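Local coordinates for thiamine-monophosphate kinase (Stenotrophomonas maltophilia, PDB 6XEP), which probably catalyses the ATP-dependent phosphorylation of thiamine monophosphate to thiamine diphosphate, the active form of vitamin B1, at residues V50-T55 with L80-A85; G72-A77 with L202-R207; P90-L95 with T140-V145. All blocks are in the same frame, centred on the assembly; numbering follows the deposited sequence.

Contact 1. Residues V50-T55 with L80-A85; sequences VVTADT and LSDLAA
D54 and D82 adopt the same first torsion, CG anti to the carbonyl carbon (chi1 -64° in both), and from strand and helix their carboxylates meet at their tips. D54 OD1 comes within 2.6 Å of D82 OD2, with the two carboxylate planes turned 50° apart. A water joins the other two oxygens, lying 2.7 Å from D54 OD2 and 3.1 Å from D82 OD1, although it has more acceptors around it than protons to give. D82 was modelled in two conformers, so this pairing describes one of them.

Beside the acids, further toward V50, the contact is apolar. T52, also modelled twice, places CG2 anti to the carbonyl carbon; here the methyl lies 3.7 Å from D82 CB and 3.6 Å from L83 CD2. V50 CG2 lies 3.9 Å from L83 CD2, the valine and leucine side chains running antiparallel alongside one another. OG1 of T52 turns instead to N79 on the same helix as D82.

The apolar contacts of V50, T52 and L83 lie next to the carboxylate cluster, where D223 brings another acid up to D82. Three acids converging between strand 48-57, helix 68-85 and the C-terminal half are consistent with the magnesium site of a thiamine-monophosphate kinase, for which T52, D54, D82 and D223 are predicted ligands.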
ATOM      1  N   VAL A  50      -8.378 -10.783   1.160  1.00 17.19           N
ATOM      2  CA  VAL A  50      -7.467 -10.506   2.264  1.00 16.41           C
ATOM      3  C   VAL A  50      -6.330  -9.672   1.713  1.00 20.47           C
ATOM      4  O   VAL A  50      -5.930  -9.817   0.555  1.00 18.76           O
ATOM      5  CB  VAL A  50      -6.910 -11.767   2.955  1.00 20.44           C
ATOM      6  CG1 VAL A  50      -8.013 -12.539   3.562  1.00 26.71           C
ATOM      7  CG2 VAL A  50      -6.170 -12.623   1.987  1.00 18.71           C
ATOM      8  N   VAL A  51      -5.819  -8.776   2.542  1.00 14.10           N
ATOM      9  CA  VAL A  51      -4.894  -7.758   2.076  1.00 12.99           C
ATOM     10  C   VAL A  51      -3.710  -7.731   3.019  1.00 18.36           C
ATOM     11  O   VAL A  51      -3.890  -7.761   4.246  1.00 19.60           O
ATOM     12  CB  VAL A  51      -5.562  -6.374   2.015  1.00 20.69           C
ATOM     13  CG1 VAL A  51      -4.595  -5.367   1.479  1.00 20.82           C
ATOM     14  CG2 VAL A  51      -6.808  -6.426   1.141  1.00 25.71           C
ATOM     15  N   THR A  52      -2.510  -7.683   2.453  1.00 14.11           N
ATOM     16  CA  THR A  52      -1.269  -7.601   3.205  0.67 15.39           C
ATOM     17  C   THR A  52      -0.484  -6.392   2.731  1.00 17.92           C
ATOM     18  O   THR A  52      -0.620  -5.970   1.586  1.00 18.58           O
ATOM     19  CB  THR A  52      -0.394  -8.851   3.033  0.67 19.98           C
ATOM     20  OG1 THR A  52       0.080  -8.927   1.686  0.67 19.00           O
ATOM     21  CG2 THR A  52      -1.171 -10.101   3.350  0.67 17.05           C
ATOM     22  N   ALA A  53       0.351  -5.846   3.613  1.00 15.33           N
ATOM     23  CA  ALA A  53       1.152  -4.699   3.219  1.00 18.18           C
ATOM     24  C   ALA A  53       2.455  -4.755   3.990  1.00 24.60           C
ATOM     25  O   ALA A  53       2.454  -5.049   5.183  1.00 24.00           O
ATOM     26  CB  ALA A  53       0.452  -3.367   3.499  1.00 22.91           C
ATOM     27  N   ASP A  54       3.552  -4.465   3.299  1.00 23.29           N
ATOM     28  CA  ASP A  54       4.886  -4.496   3.884  1.00 19.99           C
ATOM     29  C   ASP A  54       5.699  -3.392   3.235  1.00 21.11           C
ATOM     30  O   ASP A  54       5.535  -3.120   2.044  1.00 20.75           O
ATOM     31  CB  ASP A  54       5.576  -5.845   3.652  1.00 23.89           C
ATOM     32  CG  ASP A  54       4.865  -7.001   4.341  1.00 34.27           C
ATOM     33  OD1 ASP A  54       4.061  -7.682   3.664  1.00 33.11           O
ATOM     34  OD2 ASP A  54       5.100  -7.226   5.559  1.00 31.06           O
ATOM     35  N   THR A  55       6.561  -2.748   4.012  1.00 14.71           N
ATOM     36  CA  THR A  55       7.484  -1.767   3.461  1.00 14.87           C
ATOM     37  C   THR A  55       8.896  -2.280   3.675  1.00 15.22           C
ATOM     38  O   THR A  55       9.217  -2.750   4.765  1.00 15.60           O
ATOM     39  CB  THR A  55       7.311  -0.395   4.115  1.00 20.11           C
ATOM     40  OG1 THR A  55       6.024   0.134   3.772  1.00 22.22           O
ATOM     41  CG2 THR A  55       8.401   0.559   3.635  1.00 17.93           C
ATOM     42  N   LEU A  80       3.856 -12.051  -0.739  1.00 12.23           N
ATOM     43  CA  LEU A  80       3.351 -13.337  -1.181  1.00 12.02           C
ATOM     44  C   LEU A  80       3.498 -14.384  -0.088  1.00 13.88           C
ATOM     45  O   LEU A  80       2.655 -15.275   0.032  1.00 14.57           O
ATOM     46  CB  LEU A  80       4.078 -13.776  -2.445  1.00 13.24           C
ATOM     47  CG  LEU A  80       3.754 -12.977  -3.702  1.00 13.96           C
ATOM     48  CD1 LEU A  80       4.573 -13.492  -4.894  1.00 14.87           C
ATOM     49  CD2 LEU A  80       2.241 -13.038  -4.003  1.00 15.57           C
ATOM     50  N   SER A  81       4.572 -14.301   0.696  1.00 15.35           N
ATOM     51  CA  SER A  81       4.740 -15.235   1.801  1.00 11.31           C
ATOM     52  C   SER A  81       3.648 -15.031   2.854  1.00 15.53           C
ATOM     53  O   SER A  81       3.149 -16.004   3.436  1.00 16.79           O
ATOM     54  CB  SER A  81       6.126 -15.067   2.410  1.00 13.02           C
ATOM     55  OG  SER A  81       6.280 -15.970   3.485  1.00 16.77           O
ATOM     56  N   ASP A  82       3.274 -13.769   3.107  1.00 13.83           N
ATOM     57  CA  ASP A  82       2.160 -13.463   4.004  0.53 17.02           C
ATOM     58  C   ASP A  82       0.869 -14.089   3.488  1.00 15.83           C
ATOM     59  O   ASP A  82       0.103 -14.697   4.243  1.00 15.77           O
ATOM     60  CB  ASP A  82       1.965 -11.945   4.121  0.53 18.37           C
ATOM     61  CG  ASP A  82       3.146 -11.210   4.748  0.53 21.92           C
ATOM     62  OD1 ASP A  82       4.044 -11.837   5.338  0.53 22.12           O
ATOM     63  OD2 ASP A  82       3.152  -9.960   4.641  0.53 24.07           O
ATOM     64  N   LEU A  83       0.601 -13.917   2.186  1.00 14.46           N
ATOM     65  CA  LEU A  83      -0.605 -14.491   1.598  1.00 12.22           C
ATOM     66  C   LEU A  83      -0.563 -16.009   1.644  1.00 13.08           C
ATOM     67  O   LEU A  83      -1.592 -16.652   1.856  1.00 14.43           O
ATOM     68  CB  LEU A  83      -0.773 -14.023   0.150  1.00 15.03           C
ATOM     69  CG  LEU A  83      -1.163 -12.554  -0.012  1.00 16.35           C
ATOM     70  CD1 LEU A  83      -1.335 -12.228  -1.479  1.00 19.17           C
ATOM     71  CD2 LEU A  83      -2.450 -12.266   0.756  1.00 15.42           C
ATOM     72  N   ALA A  84       0.617 -16.596   1.436  1.00 12.93           N
ATOM     73  CA  ALA A  84       0.738 -18.055   1.457  1.00 15.50           C
ATOM     74  C   ALA A  84       0.310 -18.634   2.795  1.00 17.77           C
ATOM     75  O   ALA A  84      -0.388 -19.659   2.853  1.00 15.94           O
ATOM     76  CB  ALA A  84       2.181 -18.459   1.154  1.00 15.98           C
ATOM     77  N   ALA A  85       0.729 -17.996   3.888  1.00 16.74           N
ATOM     78  CA  ALA A  85       0.441 -18.505   5.217  1.00 17.15           C
ATOM     79  C   ALA A  85      -1.034 -18.430   5.536  1.00 16.11           C
ATOM     80  O   ALA A  85      -1.482 -19.067   6.488  1.00 18.74           O
ATOM     81  CB  ALA A  85       1.246 -17.724   6.267  1.00 18.86           C
TER
HETATM   82  O   HOH W   1       5.538  -9.572   6.764  1.00 25.65           O

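Contact 2. Residues G72-A77 with L202-R207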
ATOM      1  N   GLY A  72      13.401  -5.753  -6.110  1.00 12.45           N
ATOM      2  CA  GLY A  72      12.092  -5.984  -6.703  1.00 12.84           C
ATOM      3  C   GLY A  72      11.525  -7.347  -6.360  1.00 14.47           C
ATOM      4  O   GLY A  72      10.350  -7.473  -5.989  1.00 15.96           O
ATOM      5  N   TRP A  73      12.353  -8.382  -6.452  1.00 11.90           N
ATOM      6  CA  TRP A  73      11.917  -9.727  -6.083  1.00 12.89           C
ATOM      7  C   TRP A  73      11.503  -9.788  -4.612  1.00 12.92           C
ATOM      8  O   TRP A  73      10.390 -10.213  -4.275  1.00 11.29           O
ATOM      9  CB  TRP A  73      13.050 -10.719  -6.365  1.00 12.29           C
ATOM     10  CG  TRP A  73      12.735 -12.175  -6.051  1.00 11.68           C
ATOM     11  CD1 TRP A  73      12.603 -12.749  -4.810  1.00 13.18           C
ATOM     12  CD2 TRP A  73      12.537 -13.229  -7.002  1.00 13.91           C
ATOM     13  NE1 TRP A  73      12.338 -14.101  -4.941  1.00 14.33           N
ATOM     14  CE2 TRP A  73      12.287 -14.417  -6.270  1.00 13.67           C
ATOM     15  CE3 TRP A  73      12.547 -13.286  -8.400  1.00 15.89           C
ATOM     16  CZ2 TRP A  73      12.044 -15.634  -6.890  1.00 17.43           C
ATOM     17  CZ3 TRP A  73      12.302 -14.511  -9.016  1.00 20.04           C
ATOM     18  CH2 TRP A  73      12.044 -15.659  -8.258  1.00 18.34           C
ATOM     19  N   LYS A  74      12.394  -9.361  -3.717  1.00 11.23           N
ATOM     20  CA  LYS A  74      12.160  -9.592  -2.302  1.00 10.46           C
ATOM     21  C   LYS A  74      10.994  -8.761  -1.791  1.00 12.36           C
ATOM     22  O   LYS A  74      10.216  -9.235  -0.956  1.00 13.55           O
ATOM     23  CB  LYS A  74      13.436  -9.310  -1.496  1.00 12.28           C
ATOM     24  CG  LYS A  74      13.253  -9.666  -0.020  1.00 12.15           C
ATOM     25  CD  LYS A  74      14.592  -9.863   0.704  1.00 11.46           C
ATOM     26  CE  LYS A  74      14.335 -10.390   2.114  1.00 14.02           C
ATOM     27  NZ  LYS A  74      15.580 -10.660   2.879  1.00 11.84           N
ATOM     28  N   THR A  75      10.828  -7.533  -2.316  1.00 11.52           N
ATOM     29  CA  THR A  75       9.704  -6.707  -1.870  1.00 12.78           C
ATOM     30  C   THR A  75       8.377  -7.431  -2.098  1.00 14.89           C
ATOM     31  O   THR A  75       7.524  -7.495  -1.203  1.00 15.74           O
ATOM     32  CB  THR A  75       9.738  -5.350  -2.593  1.00 15.52           C
ATOM     33  OG1 THR A  75      10.933  -4.657  -2.217  1.00 17.04           O
ATOM     34  CG2 THR A  75       8.577  -4.490  -2.154  1.00 19.23           C
ATOM     35  N   LEU A  76       8.212  -8.045  -3.266  1.00 13.94           N
ATOM     36  CA  LEU A  76       6.991  -8.807  -3.515  1.00 13.03           C
ATOM     37  C   LEU A  76       6.976 -10.123  -2.734  1.00 12.30           C
ATOM     38  O   LEU A  76       5.920 -10.547  -2.256  1.00 13.17           O
ATOM     39  CB  LEU A  76       6.838  -9.075  -5.008  1.00 13.27           C
ATOM     40  CG  LEU A  76       5.649  -9.924  -5.454  1.00 15.33           C
ATOM     41  CD1 LEU A  76       4.310  -9.270  -5.048  1.00 12.01           C
ATOM     42  CD2 LEU A  76       5.719 -10.119  -6.970  1.00 15.89           C
ATOM     43  N   ALA A  77       8.125 -10.792  -2.614  1.00 10.97           N
ATOM     44  CA  ALA A  77       8.164 -12.090  -1.949  1.00 12.64           C
ATOM     45  C   ALA A  77       7.657 -12.012  -0.509  1.00 12.85           C
ATOM     46  O   ALA A  77       7.004 -12.945  -0.029  1.00 13.79           O
ATOM     47  CB  ALA A  77       9.588 -12.648  -1.971  1.00 10.32           C
ATOM     48  N   LEU A 202      18.719 -12.838  -0.647  1.00 13.06           N
ATOM     49  CA  LEU A 202      18.307 -11.832  -1.625  1.00 13.16           C
ATOM     50  C   LEU A 202      16.986 -12.186  -2.291  1.00 12.85           C
ATOM     51  O   LEU A 202      16.175 -11.295  -2.572  1.00 14.01           O
ATOM     52  CB  LEU A 202      19.385 -11.663  -2.700  1.00 12.87           C
ATOM     53  CG  LEU A 202      20.737 -11.169  -2.195  1.00 15.73           C
ATOM     54  CD1 LEU A 202      21.659 -11.055  -3.400  1.00 17.91           C
ATOM     55  CD2 LEU A 202      20.583  -9.831  -1.489  1.00 22.02           C
ATOM     56  N   ARG A 203      16.749 -13.465  -2.564  1.00 11.76           N
ATOM     57  CA  ARG A 203      15.589 -13.886  -3.349  1.00 12.44           C
ATOM     58  C   ARG A 203      14.894 -15.052  -2.660  1.00 13.42           C
ATOM     59  O   ARG A 203      14.900 -16.177  -3.183  1.00 16.93           O
ATOM     60  CB  ARG A 203      15.998 -14.297  -4.762  1.00 14.48           C
ATOM     61  CG  ARG A 203      16.505 -13.191  -5.651  1.00 15.72           C
ATOM     62  CD  ARG A 203      16.786 -13.765  -7.068  1.00 19.11           C
ATOM     63  NE  ARG A 203      17.824 -12.960  -7.680  1.00 24.50           N
ATOM     64  CZ  ARG A 203      18.685 -13.397  -8.575  1.00 25.09           C
ATOM     65  NH1 ARG A 203      18.633 -14.654  -9.002  1.00 29.79           N
ATOM     66  NH2 ARG A 203      19.589 -12.559  -9.060  1.00 29.30           N
ATOM     67  N   PRO A 204      14.272 -14.818  -1.513  1.00 14.34           N
ATOM     68  CA  PRO A 204      13.530 -15.903  -0.847  1.00 15.16           C
ATOM     69  C   PRO A 204      12.384 -16.379  -1.734  1.00 16.22           C
ATOM     70  O   PRO A 204      11.846 -15.618  -2.539  1.00 15.98           O
ATOM     71  CB  PRO A 204      13.017 -15.240   0.438  1.00 16.36           C
ATOM     72  CG  PRO A 204      12.890 -13.787   0.091  1.00 15.04           C
ATOM     73  CD  PRO A 204      14.097 -13.531  -0.815  1.00 13.38           C
ATOM     74  N   THR A 205      11.990 -17.654  -1.567  1.00 15.30           N
ATOM     75  CA  THR A 205      10.930 -18.223  -2.401  1.00 14.65           C
ATOM     76  C   THR A 205       9.622 -18.315  -1.616  1.00 13.12           C
ATOM     77  O   THR A 205       9.517 -19.166  -0.708  1.00 15.11           O
ATOM     78  CB  THR A 205      11.340 -19.605  -2.913  1.00 16.39           C
ATOM     79  OG1 THR A 205      12.599 -19.504  -3.602  1.00 16.15           O
ATOM     80  CG2 THR A 205      10.289 -20.134  -3.891  1.00 16.59           C
ATOM     81  N   PRO A 206       8.603 -17.506  -1.919  1.00 13.61           N
ATOM     82  CA  PRO A 206       7.343 -17.620  -1.171  1.00 16.55           C
ATOM     83  C   PRO A 206       6.629 -18.904  -1.552  1.00 16.42           C
ATOM     84  O   PRO A 206       6.546 -19.240  -2.728  1.00 14.73           O
ATOM     85  CB  PRO A 206       6.553 -16.383  -1.605  1.00 16.32           C
ATOM     86  CG  PRO A 206       7.040 -16.102  -3.035  1.00 18.53           C
ATOM     87  CD  PRO A 206       8.531 -16.478  -2.985  1.00 14.63           C
ATOM     88  N   ARG A 207       6.129 -19.631  -0.551  1.00 11.92           N
ATOM     89  CA  ARG A 207       5.590 -20.963  -0.817  1.00 17.67           C
ATOM     90  C   ARG A 207       4.085 -20.891  -1.085  1.00 14.85           C
ATOM     91  O   ARG A 207       3.263 -21.484  -0.380  1.00 12.98           O
ATOM     92  CB  ARG A 207       5.918 -21.908   0.334  1.00 18.11           C
ATOM     93  CG  ARG A 207       7.396 -21.910   0.715  1.00 13.89           C
ATOM     94  CD  ARG A 207       8.289 -22.374  -0.448  1.00 14.98           C
ATOM     95  NE  ARG A 207       9.646 -22.582   0.044  1.00 15.20           N
ATOM     96  CZ  ARG A 207      10.686 -22.874  -0.721  1.00 17.99           C
ATOM     97  NH1 ARG A 207      10.521 -22.999  -2.046  1.00 15.26           N
ATOM     98  NH2 ARG A 207      11.885 -23.027  -0.154  1.00 14.52           N
TER
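W73 and P204 make the one hydrogen bond of this contact: NE1 of the indole donates to the proline carbonyl O at 2.9 Å, nearly straight at 167°. The anti first torsion of W73 (chi1 -179°) carries CG, and with it the ring, out to the loop. The oxygen sits at the ring edge, in the indole plane, while the donor is tilted 33° from the carbonyl plane. R203 supplies a second, apolar hold on the same ring. Its CB lies over one face, 3.8 Å from the centroid of the five-membered ring, a CH-pi contact in which the side chains cross at about a right angle; R203 CG follows, 3.9 Å from W73 CG.

Beyond the indole, the P204 and P206 rings meet K74 and, one turn along from W73, A77. The aliphatic chain of K74 runs across the ring of P204, with K74 CD 4.0 Å from P204 CD, and K74 CB rests 3.5 Å from the carbonyl O of L202. A77 sets its CB 4.1 Å from P204 CG, and P206 CB approaches the A77 carbonyl O at 3.8 Å.

Around these groups, the W73 indole also packs on L117 and Q120 of helix 104-120. The extended K74 ends in a salt bridge to D274, a predicted substrate-binding residue, and a hydrogen bond to L201 O; R203 NE makes a salt bridge to D70 OD1 on the same helix as W73. The loop itself links helix 192-202 to helix 208-214, with R207 at the N-cap position of the latter. Here a helix of the PurM-like N-terminal half is laid against a proline-rich loop of the C-terminal half, an interdomain seam of the AIR synthase-related architecture.

Contact 3. Residues P90-L95 with T140-V145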
ATOM      1  N   PRO A  90      -3.157 -15.255  -4.578  1.00 17.52           N
ATOM      2  CA  PRO A  90      -2.819 -13.881  -4.978  1.00 15.75           C
ATOM      3  C   PRO A  90      -3.583 -13.441  -6.222  1.00 17.14           C
ATOM      4  O   PRO A  90      -3.830 -14.227  -7.141  1.00 17.31           O
ATOM      5  CB  PRO A  90      -1.310 -13.945  -5.258  1.00 21.26           C
ATOM      6  CG  PRO A  90      -0.820 -15.146  -4.535  1.00 20.47           C
ATOM      7  CD  PRO A  90      -1.967 -16.125  -4.545  1.00 19.21           C
ATOM      8  N   ALA A  91      -3.971 -12.166  -6.225  1.00 14.58           N
ATOM      9  CA  ALA A  91      -4.767 -11.593  -7.302  1.00 15.97           C
ATOM     10  C   ALA A  91      -4.101 -10.336  -7.845  1.00 15.99           C
ATOM     11  O   ALA A  91      -3.679 -10.305  -9.005  1.00 14.39           O
ATOM     12  CB  ALA A  91      -6.185 -11.275  -6.812  1.00 17.00           C
ATOM     13  N   TRP A  92      -4.011  -9.299  -7.015  1.00 13.00           N
ATOM     14  CA  TRP A  92      -3.574  -7.983  -7.463  1.00 11.97           C
ATOM     15  C   TRP A  92      -2.609  -7.381  -6.446  1.00 11.92           C
ATOM     16  O   TRP A  92      -2.591  -7.757  -5.269  1.00 14.42           O
ATOM     17  CB  TRP A  92      -4.761  -7.032  -7.658  1.00 12.83           C
ATOM     18  CG  TRP A  92      -5.974  -7.651  -8.269  1.00 14.01           C
ATOM     19  CD1 TRP A  92      -6.093  -8.123  -9.545  1.00 17.93           C
ATOM     20  CD2 TRP A  92      -7.265  -7.818  -7.661  1.00 15.24           C
ATOM     21  NE1 TRP A  92      -7.369  -8.590  -9.766  1.00 15.89           N
ATOM     22  CE2 TRP A  92      -8.103  -8.427  -8.623  1.00 18.56           C
ATOM     23  CE3 TRP A  92      -7.785  -7.533  -6.398  1.00 14.02           C
ATOM     24  CZ2 TRP A  92      -9.436  -8.747  -8.364  1.00 23.07           C
ATOM     25  CZ3 TRP A  92      -9.118  -7.852  -6.137  1.00 21.58           C
ATOM     26  CH2 TRP A  92      -9.921  -8.460  -7.118  1.00 24.75           C
ATOM     27  N   CYS A  93      -1.801  -6.422  -6.898  1.00 11.33           N
ATOM     28  CA  CYS A  93      -0.980  -5.692  -5.940  1.00 12.64           C
ATOM     29  C   CYS A  93      -0.745  -4.261  -6.400  1.00 13.33           C
ATOM     30  O   CYS A  93      -0.929  -3.913  -7.572  1.00 13.45           O
ATOM     31  CB  CYS A  93       0.355  -6.399  -5.689  1.00 15.81           C
ATOM     32  SG  CYS A  93       1.383  -6.547  -7.122  1.00 20.38           S
ATOM     33  N   THR A  94      -0.342  -3.424  -5.444  1.00 14.99           N
ATOM     34  CA  THR A  94       0.094  -2.063  -5.731  1.00 12.18           C
ATOM     35  C   THR A  94       1.529  -1.906  -5.261  1.00 13.75           C
ATOM     36  O   THR A  94       2.011  -2.647  -4.405  1.00 16.26           O
ATOM     37  CB  THR A  94      -0.768  -1.005  -5.042  1.00 16.70           C
ATOM     38  OG1 THR A  94      -0.714  -1.202  -3.630  1.00 19.94           O
ATOM     39  CG2 THR A  94      -2.229  -1.068  -5.544  1.00 16.87           C
ATOM     40  N   LEU A  95       2.212  -0.936  -5.849  1.00 13.20           N
ATOM     41  CA  LEU A  95       3.613  -0.688  -5.539  1.00 14.54           C
ATOM     42  C   LEU A  95       3.795   0.804  -5.368  1.00 18.80           C
ATOM     43  O   LEU A  95       3.504   1.562  -6.292  1.00 19.80           O
ATOM     44  CB  LEU A  95       4.505  -1.204  -6.664  1.00 16.84           C
ATOM     45  CG  LEU A  95       5.981  -0.852  -6.645  1.00 27.63           C
ATOM     46  CD1 LEU A  95       6.668  -1.538  -5.478  1.00 26.24           C
ATOM     47  CD2 LEU A  95       6.555  -1.292  -7.965  1.00 29.59           C
ATOM     48  N   THR A 140       1.317  -3.484  -1.392  1.00 14.09           N
ATOM     49  CA  THR A 140       0.073  -4.003  -0.863  1.00 14.46           C
ATOM     50  C   THR A 140      -0.351  -5.112  -1.800  1.00 17.31           C
ATOM     51  O   THR A 140      -0.443  -4.886  -3.006  1.00 17.30           O
ATOM     52  CB  THR A 140      -0.995  -2.914  -0.790  1.00 17.17           C
ATOM     53  OG1 THR A 140      -0.523  -1.860   0.048  1.00 19.11           O
ATOM     54  CG2 THR A 140      -2.270  -3.448  -0.175  1.00 17.24           C
ATOM     55  N   ALA A 141      -0.585  -6.303  -1.256  1.00 14.65           N
ATOM     56  CA  ALA A 141      -0.987  -7.441  -2.064  1.00 15.62           C
ATOM     57  C   ALA A 141      -2.368  -7.915  -1.631  1.00 16.96           C
ATOM     58  O   ALA A 141      -2.658  -8.027  -0.437  1.00 16.34           O
ATOM     59  CB  ALA A 141       0.020  -8.573  -1.962  1.00 18.20           C
ATOM     60  N   MET A 142      -3.217  -8.187  -2.611  1.00 14.90           N
ATOM     61  CA  MET A 142      -4.592  -8.616  -2.385  0.52 14.60           C
ATOM     62  C   MET A 142      -4.742 -10.045  -2.877  1.00 20.17           C
ATOM     63  O   MET A 142      -4.403 -10.337  -4.024  1.00 16.69           O
ATOM     64  CB  MET A 142      -5.586  -7.714  -3.124  0.52 17.65           C
ATOM     65  CG  MET A 142      -5.830  -6.357  -2.487  0.52 17.85           C
ATOM     66  SD  MET A 142      -5.747  -5.026  -3.703  0.52 28.89           S
ATOM     67  CE  MET A 142      -4.003  -5.088  -4.050  0.52 17.83           C
ATOM     68  N   GLY A 143      -5.245 -10.929  -2.006  1.00 17.77           N
ATOM     69  CA  GLY A 143      -5.500 -12.308  -2.355  1.00 16.77           C
ATOM     70  C   GLY A 143      -6.959 -12.638  -2.071  1.00 14.43           C
ATOM     71  O   GLY A 143      -7.678 -11.853  -1.455  1.00 17.65           O
ATOM     72  N   GLN A 144      -7.394 -13.810  -2.529  1.00 15.29           N
ATOM     73  CA  GLN A 144      -8.780 -14.209  -2.344  1.00 16.56           C
ATOM     74  C   GLN A 144      -8.847 -15.597  -1.729  1.00 17.68           C
ATOM     75  O   GLN A 144      -7.978 -16.436  -1.980  1.00 19.22           O
ATOM     76  CB  GLN A 144      -9.533 -14.156  -3.677  1.00 24.20           C
ATOM     77  CG  GLN A 144      -9.533 -12.744  -4.235  1.00 24.59           C
ATOM     78  CD  GLN A 144     -10.337 -12.595  -5.496  1.00 30.37           C
ATOM     79  OE1 GLN A 144     -11.510 -12.201  -5.458  1.00 26.65           O
ATOM     80  NE2 GLN A 144      -9.708 -12.884  -6.632  1.00 29.71           N
ATOM     81  N   VAL A 145      -9.876 -15.825  -0.912  1.00 18.56           N
ATOM     82  CA  VAL A 145     -10.086 -17.113  -0.251  1.00 20.85           C
ATOM     83  C   VAL A 145     -11.562 -17.476  -0.308  1.00 22.90           C
ATOM     84  O   VAL A 145     -12.431 -16.617  -0.131  1.00 23.75           O
ATOM     85  CB  VAL A 145      -9.616 -17.104   1.221  1.00 26.26           C
ATOM     86  CG1 VAL A 145      -8.131 -16.972   1.311  1.00 24.70           C
ATOM     87  CG2 VAL A 145     -10.306 -15.991   2.000  1.00 27.02           C
TER
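T94 and T140 stand next to each other with the same heading at the close-knit end of this antiparallel pair, with T94 OG1 3.3 Å from T140 CB. Their backbones bond twice, T94 N to T140 O at 2.8 Å and T140 N to T94 O at 3.2 Å; in the longer bond the donor stands 35° above the carbonyl plane. C93 and A141 follow as a non-hydrogen-bonded pair whose CB atoms are 4.3 Å apart. Next, M142 N donates almost straight, at 170°, to W92 O, and the methionine side chain, in the conformer described, one of two, lies across that of the tryptophan, W92 CE3 to M142 CB at 3.9 Å.

Toward P90 the regular pairing gives way. M142 O accepts from two consecutive donors, A91 N at 2.9 Å and W92 N at 3.2 Å, which shifts the register by one residue. At the bulge, A91 CB lies over the centre of the neighbouring W92 indole. Side-chain contact across the strands thins here: Q144 NE2 is 3.9 Å from A91 CB, while Q144 OE1 bonds to R44 N and W92 NE1 to D29.

Neither end opens to solvent, since both are buried. On the face carrying T94 and T140, the hydroxyl of T140 bonds to T140 of the second subunit, whereas A141 on the other face meets helix 68-85. The doubled acceptor and shifted register define a classic beta bulge, set in the central strands of the N-terminal sheet at the dimer interface.

Contacts 1 and 3 share the four-stranded N-terminal sheet, their centres 8 Å apart: strand 48-57 pairs with strand 136-145, which pairs in turn with strand 89-99. Contacts 1 and 2 share helix 68-85; their centres are 12 Å apart, and they meet where P206 packs against L80 and S81. Contacts 2 and 3, 15 Å apart between centres, do not touch. Along the chain contact 1 closes before contact 3 opens, contact 3 is nested within the loop closed by contact 2, and contacts 1 and 2 interleave. One helix thus relates the dimer-facing sheet, the predicted magnesium site and the C-terminal half.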